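Local coordinates for bifunctional endo-1,4-beta-xylanase A (Neocallimastix patriciarum, PDB 2VG9), which hydrolyses internal beta-1,4-xylosidic bonds of xylan as a family 11 glycoside hydrolase with a beta jelly-roll fold, at residues I172-S175 with D176-E180. Residues are numbered along the deposited sequence; the frame is centred on the assembly and turned at random.
Sequences ITVS and DHFKE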
ATOM      1  N   ILE A 172     -13.106   3.108  -2.024  1.00  7.61           N
ATOM      2  CA  ILE A 172     -12.733   2.630  -0.691  1.00  7.51           C
ATOM      3  C   ILE A 172     -12.908   3.763   0.326  1.00  7.12           C
ATOM      4  O   ILE A 172     -12.317   4.846   0.194  1.00  6.63           O
ATOM      5  CB  ILE A 172     -11.264   2.117  -0.644  1.00  8.66           C
ATOM      6  CG1 ILE A 172     -11.049   0.980  -1.690  1.00  7.46           C
ATOM      7  CG2 ILE A 172     -10.822   1.748   0.834  1.00  7.03           C
ATOM      8  CD1 ILE A 172      -9.607   0.636  -1.939  1.00  4.93           C
ATOM      9  N   THR A 173     -13.733   3.496   1.333  1.00  7.32           N
ATOM     10  CA  THR A 173     -13.821   4.356   2.501  1.00  7.72           C
ATOM     11  C   THR A 173     -12.705   3.980   3.468  1.00  8.66           C
ATOM     12  O   THR A 173     -12.903   3.229   4.443  1.00  8.84           O
ATOM     13  CB  THR A 173     -15.209   4.300   3.171  1.00  7.50           C
ATOM     14  OG1 THR A 173     -16.223   4.316   2.151  1.00  7.77           O
ATOM     15  CG2 THR A 173     -15.383   5.480   4.177  1.00  3.92           C
ATOM     16  N   VAL A 174     -11.526   4.527   3.180  1.00 10.01           N
ATOM     17  CA  VAL A 174     -10.313   4.261   3.932  1.00  9.67           C
ATOM     18  C   VAL A 174     -10.555   4.496   5.446  1.00 10.66           C
ATOM     19  O   VAL A 174     -10.123   3.692   6.285  1.00 10.68           O
ATOM     20  CB  VAL A 174      -9.144   5.145   3.400  1.00 11.06           C
ATOM     21  CG1 VAL A 174      -7.913   5.026   4.282  1.00  9.95           C
ATOM     22  CG2 VAL A 174      -8.790   4.755   1.917  1.00  9.19           C
ATOM     23  N   SER A 175     -11.286   5.559   5.793  1.00 10.05           N
ATOM     24  CA  SER A 175     -11.564   5.856   7.208  1.00 10.19           C
ATOM     25  C   SER A 175     -12.384   4.760   7.915  1.00  9.81           C
ATOM     26  O   SER A 175     -12.291   4.626   9.132  1.00  9.86           O
ATOM     27  CB  SER A 175     -12.271   7.231   7.339  1.00 10.27           C
ATOM     28  OG  SER A 175     -13.306   7.396   6.368  1.00  9.69           O
ATOM     29  N   ASP A 176     -13.190   3.992   7.166  1.00 10.46           N
ATOM     30  CA  ASP A 176     -13.986   2.870   7.718  1.00 10.88           C
ATOM     31  C   ASP A 176     -13.090   1.656   8.101  1.00 11.05           C
ATOM     32  O   ASP A 176     -13.346   0.986   9.093  1.00 12.01           O
ATOM     33  CB  ASP A 176     -15.077   2.421   6.729  1.00 11.27           C
ATOM     34  CG  ASP A 176     -16.341   3.249   6.814  1.00 12.55           C
ATOM     35  OD1 ASP A 176     -16.358   4.245   7.584  1.00 12.96           O
ATOM     36  OD2 ASP A 176     -17.311   2.895   6.087  1.00 11.15           O
ATOM     37  N   HIS A 177     -12.045   1.393   7.307  1.00 10.62           N
ATOM     38  CA  HIS A 177     -11.016   0.409   7.636  1.00  9.20           C
ATOM     39  C   HIS A 177     -10.300   0.830   8.900  1.00  9.37           C
ATOM     40  O   HIS A 177     -10.135   0.014   9.804  1.00  7.34           O
ATOM     41  CB  HIS A 177     -10.032   0.224   6.479  1.00  8.64           C
ATOM     42  CG  HIS A 177     -10.630  -0.501   5.307  1.00 11.53           C
ATOM     43  ND1 HIS A 177     -11.322   0.146   4.299  1.00 13.21           N
ATOM     44  CD2 HIS A 177     -10.693  -1.818   5.015  1.00  5.59           C
ATOM     45  CE1 HIS A 177     -11.757  -0.745   3.421  1.00  7.79           C
ATOM     46  NE2 HIS A 177     -11.397  -1.939   3.839  1.00  9.38           N
ATOM     47  N   PHE A 178      -9.913   2.108   8.999  1.00  9.12           N
ATOM     48  CA  PHE A 178      -9.240   2.576  10.245  1.00  9.89           C
ATOM     49  C   PHE A 178     -10.151   2.352  11.461  1.00 10.95           C
ATOM     50  O   PHE A 178      -9.670   1.925  12.524  1.00 12.26           O
ATOM     51  CB  PHE A 178      -8.813   4.058  10.177  1.00  9.83           C
ATOM     52  CG  PHE A 178      -7.831   4.392   9.058  1.00  9.63           C
ATOM     53  CD1 PHE A 178      -7.155   3.382   8.356  1.00  9.44           C
ATOM     54  CD2 PHE A 178      -7.559   5.736   8.741  1.00  9.89           C
ATOM     55  CE1 PHE A 178      -6.236   3.705   7.317  1.00  9.61           C
ATOM     56  CE2 PHE A 178      -6.648   6.067   7.732  1.00  6.79           C
ATOM     57  CZ  PHE A 178      -5.969   5.051   7.041  1.00  8.98           C
ATOM     58  N   LYS A 179     -11.442   2.649  11.313  1.00 11.53           N
ATOM     59  CA  LYS A 179     -12.435   2.498  12.410  1.00 13.44           C
ATOM     60  C   LYS A 179     -12.571   1.045  12.846  1.00 12.64           C
ATOM     61  O   LYS A 179     -12.560   0.746  14.047  1.00 13.17           O
ATOM     62  CB  LYS A 179     -13.821   2.997  11.992  1.00 12.86           C
ATOM     63  CG  LYS A 179     -14.036   4.498  12.108  1.00 16.59           C
ATOM     64  CD  LYS A 179     -15.467   4.866  11.621  1.00 16.90           C
ATOM     65  CE  LYS A 179     -15.474   6.210  10.863  1.00 23.79           C
ATOM     66  NZ  LYS A 179     -16.788   6.957  10.992  1.00 27.22           N
ATOM     67  N   GLU A 180     -12.679   0.148  11.863  1.00 12.35           N
ATOM     68  CA  GLU A 180     -12.689  -1.298  12.115  1.00 12.58           C
ATOM     69  C   GLU A 180     -11.470  -1.789  12.847  1.00 12.97           C
ATOM     70  O   GLU A 180     -11.612  -2.628  13.749  1.00 13.50           O
ATOM     71  CB  GLU A 180     -12.913  -2.118  10.827  1.00 12.38           C
ATOM     72  CG  GLU A 180     -14.355  -2.002  10.274  1.00 15.43           C
ATOM     73  CD  GLU A 180     -15.431  -2.717  11.124  1.00 21.15           C
ATOM     74  OE1 GLU A 180     -15.115  -3.407  12.110  1.00 20.60           O
ATOM     75  OE2 GLU A 180     -16.624  -2.593  10.795  1.00 26.19           O
TER
HETATM   76  O   HOH W   1     -15.517   6.672   7.687  1.00 15.06           O
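The N-terminal part of helix 174-182, the one helix of this family 11 jelly roll, follows edge strand 169-173 in the chain and is held by contacts three to five residues apart, within the helix and back to Ile172 and Thr173. Thr173, at the N-cap position and centre of an inverse gamma turn, contributes its carbonyl rather than its hydroxyl: Asp176 N donates to Thr173 O at 2.8 Å, from well above the carbonyl plane, and His177 ND1 adds a weak bond to Thr173 O at 3.5 Å, which may help orient the imidazole. The Thr173 hydroxyl turns instead to Asp133, while its CG2 lies 3.6 Å from Asp176 CG. Val174 and Phe178 run side by side, pointing the same way. Val174 CG1, placed opposite the backbone N by chi1 of 172°, meets Phe178 CZ at 3.4 Å, and Val174 O sits over one ring face while accepting an almost straight, in-plane bond from Phe178 N (3.1 Å, 164°). Phe99 and Tyr112 meet the same ring edge-to-face, joining the helix to strands 89-100 and 110-115 of the other sheet. Replacing Phe178 by an alanine would probably open a gap beside Val174 CG1 and cost Phe99 and Tyr112 this edge-to-face contact. Beside partly exposed Asp176, one water links Ser175 OG, also bonded to Ile73 N, with Asp176 OD1, to which it donates at 2.6 Å.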